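Catechol 1,2-dioxygenase (Pseudomonas putida, PDB 2AZQ) probably catalyses the ferric iron-dependent intradiol cleavage of catechol by O2, giving cis,cis-muconate, the first step of the catechol branch of the beta-ketoadipate pathway. Local coordinates at residues L154-T159 / R190-S195; G119-D124 / R177-D182. All blocks are in the same frame, centred on the assembly; numbering follows the deposited sequence.

Contact 1: L154-T159 / R190-S195; sequences LWHANT and RSIVPS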
# COMPACT_ATOMS: atom_id res chain seq x y z
N LEU A 154 -4.82 -15.03 24.78
CA LEU A 154 -3.53 -15.43 24.20
C LEU A 154 -3.52 -16.25 22.92
O LEU A 154 -4.39 -17.09 22.68
CB LEU A 154 -2.68 -16.18 25.24
CG LEU A 154 -3.03 -17.61 25.70
CD1 LEU A 154 -1.95 -18.06 26.69
CD2 LEU A 154 -4.41 -17.68 26.34
N TRP A 155 -2.51 -16.00 22.09
CA TRP A 155 -2.35 -16.72 20.83
C TRP A 155 -0.87 -16.90 20.52
O TRP A 155 -0.07 -16.03 20.86
CB TRP A 155 -3.08 -15.96 19.70
CG TRP A 155 -2.57 -14.57 19.33
CD1 TRP A 155 -1.85 -14.25 18.20
CD2 TRP A 155 -2.82 -13.32 20.01
NE1 TRP A 155 -1.65 -12.88 18.14
CE2 TRP A 155 -2.23 -12.29 19.22
CE3 TRP A 155 -3.48 -12.97 21.19
CZ2 TRP A 155 -2.28 -10.94 19.59
CZ3 TRP A 155 -3.53 -11.61 21.55
CH2 TRP A 155 -2.93 -10.62 20.74
N HIS A 156 -0.49 -18.03 19.93
CA HIS A 156 0.91 -18.28 19.59
C HIS A 156 1.03 -19.31 18.49
O HIS A 156 0.07 -20.04 18.20
CB HIS A 156 1.73 -18.70 20.83
CG HIS A 156 1.46 -20.09 21.34
ND1 HIS A 156 1.94 -21.22 20.71
CD2 HIS A 156 0.83 -20.52 22.46
CE1 HIS A 156 1.61 -22.29 21.42
NE2 HIS A 156 0.93 -21.89 22.48
N ALA A 157 2.20 -19.33 17.85
CA ALA A 157 2.46 -20.25 16.75
C ALA A 157 2.62 -21.68 17.25
O ALA A 157 2.82 -21.93 18.43
CB ALA A 157 3.69 -19.83 16.00
N ASN A 158 2.52 -22.62 16.32
CA ASN A 158 2.68 -24.02 16.62
C ASN A 158 4.15 -24.43 16.34
O ASN A 158 5.00 -23.56 16.10
CB ASN A 158 1.68 -24.83 15.80
CG ASN A 158 1.97 -24.82 14.31
OD1 ASN A 158 2.83 -24.09 13.82
ND2 ASN A 158 1.23 -25.62 13.57
N THR A 159 4.47 -25.73 16.38
CA THR A 159 5.86 -26.13 16.16
C THR A 159 6.36 -25.86 14.73
O THR A 159 7.56 -25.74 14.54
CB THR A 159 6.10 -27.61 16.53
OG1 THR A 159 5.40 -28.45 15.60
CG2 THR A 159 5.60 -27.90 17.91
N ARG A 190 -2.34 -25.41 29.49
CA ARG A 190 -1.60 -26.59 29.01
C ARG A 190 -1.50 -26.41 27.50
O ARG A 190 -2.51 -26.31 26.81
CB ARG A 190 -2.39 -27.87 29.39
CG ARG A 190 -1.71 -29.24 29.12
CD ARG A 190 -1.68 -29.59 27.64
NE ARG A 190 -1.00 -30.85 27.32
CZ ARG A 190 -1.35 -32.06 27.75
NH1 ARG A 190 -2.39 -32.21 28.55
NH2 ARG A 190 -0.68 -33.13 27.33
N SER A 191 -0.29 -26.33 26.97
CA SER A 191 -0.16 -26.11 25.53
C SER A 191 1.13 -26.73 24.94
O SER A 191 1.51 -27.85 25.33
CB SER A 191 -0.24 -24.60 25.26
OG SER A 191 -0.27 -24.28 23.88
N ILE A 192 1.76 -26.04 23.99
CA ILE A 192 3.01 -26.52 23.40
C ILE A 192 3.99 -25.38 23.12
O ILE A 192 3.61 -24.27 22.77
CB ILE A 192 2.80 -27.31 22.09
CG1 ILE A 192 2.28 -26.39 20.98
CG2 ILE A 192 1.85 -28.48 22.33
CD1 ILE A 192 2.24 -27.06 19.65
N VAL A 193 5.28 -25.66 23.27
CA VAL A 193 6.28 -24.65 23.02
C VAL A 193 6.18 -24.20 21.57
O VAL A 193 6.30 -25.01 20.67
CB VAL A 193 7.69 -25.20 23.33
CG1 VAL A 193 8.72 -24.21 22.91
CG2 VAL A 193 7.80 -25.50 24.82
N PRO A 194 5.95 -22.91 21.32
CA PRO A 194 5.82 -22.35 19.97
C PRO A 194 7.16 -22.14 19.34
O PRO A 194 8.15 -22.03 20.01
CB PRO A 194 5.11 -21.03 20.23
CG PRO A 194 5.82 -20.57 21.47
CD PRO A 194 5.74 -21.84 22.33
N SER A 195 7.20 -22.05 18.02
CA SER A 195 8.48 -21.81 17.37
C SER A 195 8.57 -20.37 16.90
O SER A 195 7.54 -19.69 16.67
CB SER A 195 8.67 -22.73 16.17
OG SER A 195 8.55 -24.07 16.58
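H156 and S191 meet edge-on: S191 OG lies in the plane of the imidazole, 3.0 Å from H156 NE2, in a hydrogen bond either partner could donate. On the other side H156 ND1 faces A157 O close to the ring plane, modelled too near for its bond to be more than doubtful. P194 crosses the imidazole at about a right angle; its CD lies over one face, and CB and CD both rest against the ring at ND1. CG of H156 stands between the backbone N and the carbonyl carbon (chi1 73°), which swings the ring toward 190-195. H156, S191, I192 and P194 are all buried and make up the closely packed part of the contact. Toward T159 and S195 the contact opens to solvent and becomes more polar. Here T159 CG2 touches I192 CD1 at 3.9 Å, while S195 is tied to backbone oxygens. S195 N donates to N158 O at 3.3 Å and S195 OG to T159 O at 2.8 Å, each donor standing above its carbonyl plane. An alanine in place of H156 would probably leave S191 OG without this partner and open a gap beside P194. The loop also borders the active site: the side chain of A157 is about 6 Å from the ferric iron and about 4 Å from those of its ligands Y163 and Y197. The NE2 bond to S191 OG and the prolyl ring over one face probably hold the turn of the H156 ring, joining the end of strand 186-192 to the loop beside the iron.

Contact 2: G119-D124 / R177-D182; sequences GEVRMD and RRIITD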
# COMPACT_ATOMS: atom_id res chain seq x y z
N GLY A 119 -10.39 -20.04 34.54
CA GLY A 119 -9.11 -20.47 35.10
C GLY A 119 -8.14 -21.44 34.44
O GLY A 119 -6.94 -21.24 34.54
N GLU A 120 -8.64 -22.49 33.80
CA GLU A 120 -7.82 -23.51 33.16
C GLU A 120 -8.29 -23.82 31.75
O GLU A 120 -9.47 -23.72 31.45
CB GLU A 120 -7.87 -24.84 33.94
CG GLU A 120 -6.85 -24.99 35.05
CD GLU A 120 -6.91 -26.35 35.73
OE1 GLU A 120 -7.98 -26.69 36.30
OE2 GLU A 120 -5.88 -27.09 35.72
N VAL A 121 -7.37 -24.25 30.90
CA VAL A 121 -7.74 -24.62 29.55
C VAL A 121 -6.57 -25.32 28.85
O VAL A 121 -5.41 -25.11 29.20
CB VAL A 121 -8.16 -23.34 28.71
CG1 VAL A 121 -6.97 -22.48 28.41
CG2 VAL A 121 -8.87 -23.75 27.45
N ARG A 122 -6.86 -26.19 27.89
CA ARG A 122 -5.79 -26.78 27.10
C ARG A 122 -5.92 -25.97 25.80
O ARG A 122 -7.04 -25.71 25.34
CB ARG A 122 -6.02 -28.26 26.82
CG ARG A 122 -5.01 -28.83 25.85
CD ARG A 122 -5.09 -30.33 25.74
NE ARG A 122 -4.14 -30.88 24.78
CZ ARG A 122 -3.78 -32.17 24.73
NH1 ARG A 122 -4.29 -33.04 25.59
NH2 ARG A 122 -2.93 -32.58 23.82
N MET A 123 -4.79 -25.58 25.20
CA MET A 123 -4.82 -24.79 23.98
C MET A 123 -4.58 -25.50 22.64
O MET A 123 -5.00 -24.98 21.60
CB MET A 123 -3.82 -23.63 24.09
CG MET A 123 -4.11 -22.61 25.15
SD MET A 123 -2.84 -21.34 25.10
CE MET A 123 -3.18 -20.63 23.51
N ASP A 124 -3.90 -26.64 22.64
CA ASP A 124 -3.58 -27.37 21.40
C ASP A 124 -4.57 -28.49 21.04
O ASP A 124 -5.22 -29.05 21.92
CB ASP A 124 -2.20 -28.02 21.51
CG ASP A 124 -2.16 -29.11 22.57
OD1 ASP A 124 -2.18 -28.78 23.77
OD2 ASP A 124 -2.16 -30.31 22.22
N ARG A 177 -6.92 -18.82 22.86
CA ARG A 177 -7.91 -18.89 23.92
C ARG A 177 -8.06 -17.63 24.81
O ARG A 177 -7.15 -16.80 24.95
CB ARG A 177 -7.62 -20.08 24.87
CG ARG A 177 -7.70 -21.49 24.30
CD ARG A 177 -9.13 -21.92 23.97
NE ARG A 177 -9.19 -23.31 23.50
CZ ARG A 177 -8.70 -23.76 22.34
NH1 ARG A 177 -8.82 -25.04 22.04
NH2 ARG A 177 -8.12 -22.93 21.47
N ARG A 178 -9.22 -17.53 25.43
CA ARG A 178 -9.46 -16.46 26.36
C ARG A 178 -9.69 -17.14 27.71
O ARG A 178 -10.70 -17.81 27.93
CB ARG A 178 -10.66 -15.62 25.92
CG ARG A 178 -10.31 -14.47 24.98
CD ARG A 178 -11.58 -13.71 24.61
NE ARG A 178 -12.43 -14.56 23.79
CZ ARG A 178 -13.75 -14.42 23.65
NH1 ARG A 178 -14.39 -13.46 24.29
NH2 ARG A 178 -14.42 -15.26 22.88
N ILE A 179 -8.69 -16.99 28.59
CA ILE A 179 -8.70 -17.57 29.94
C ILE A 179 -9.18 -16.55 30.98
O ILE A 179 -8.64 -15.46 31.03
CB ILE A 179 -7.27 -18.05 30.36
CG1 ILE A 179 -6.82 -19.22 29.48
CG2 ILE A 179 -7.26 -18.51 31.79
CD1 ILE A 179 -5.39 -19.66 29.70
N ILE A 180 -10.18 -16.90 31.77
CA ILE A 180 -10.69 -16.00 32.85
C ILE A 180 -9.95 -16.30 34.16
O ILE A 180 -9.95 -17.44 34.61
CB ILE A 180 -12.18 -16.25 33.19
CG1 ILE A 180 -13.05 -16.17 31.93
CG2 ILE A 180 -12.60 -15.28 34.26
CD1 ILE A 180 -12.92 -14.92 31.14
N THR A 181 -9.34 -15.31 34.79
CA THR A 181 -8.63 -15.64 36.04
C THR A 181 -9.58 -16.02 37.18
O THR A 181 -10.67 -15.47 37.28
CB THR A 181 -7.68 -14.48 36.52
OG1 THR A 181 -8.37 -13.22 36.55
CG2 THR A 181 -6.47 -14.39 35.63
N ASP A 182 -9.17 -16.98 38.02
CA ASP A 182 -9.99 -17.43 39.16
C ASP A 182 -9.86 -16.55 40.44
O ASP A 182 -9.22 -15.49 40.45
CB ASP A 182 -9.69 -18.91 39.48
CG ASP A 182 -8.24 -19.16 39.91
OD1 ASP A 182 -7.75 -20.29 39.73
OD2 ASP A 182 -7.59 -18.24 40.45
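V121 turns CG2 anti to its backbone N and CG1 between N and the carbonyl carbon (chi1 71°), which presents one methyl to each of two partners, I179 and R177. V121 CG1 meets I179 CG1 at 3.4 Å, an apolar contact. V121 CG2 lies 3.9 Å from R177 CD. A bend at chi2 (-70°) carries the R177 chain across to R122 and M123, where R177 CG and M123 CG pass at 3.9 Å, the two side chains running in opposite directions. The guanidinium ends with M123 C over one face, and its NH2 has a weak hydrogen bond to F173 O. I179 and M123 lie inside, V121 and R177 nearer the edge, of the beta sandwich of the intradiol dioxygenase domain. Strand 116-118 pairs with 176-180, whereas 120-122 pairs with 186-192, and the chain probably passes from one layer to the other at G119, between the two short strands. The axes of 120-122 and 177-180 pass 7.5 Å apart and nearly antiparallel. G119 N donates to I180 O in the carbonyl plane. On the exposed side R122 forms a two-pronged salt bridge with D124, NE to OD1 from above the carboxylate plane and NH2 to OD2 at 2.9 Å on its syn lone pair.

How the contacts relate
From the N terminus the chain first lays down 119-124, then 154-159, 177-182 and 190-195. Contact 2 closes the stretch from 119-124 to 177-182, and contact 1 the stretch from 154-159 to 190-195, so the two loops cross rather than nest. Each has one segment on the 151-155/176-180 pair of neighbouring strands and one on the 120-122/186-192 pair. The contacts also join directly: M123 N to R190 O and L154 N to R177 O are probable hydrogen bonds within those pairs. Between them, M123 packs on both L154 and S191, linking contact 2 to the two segments of contact 1, whose loops lead to the iron site.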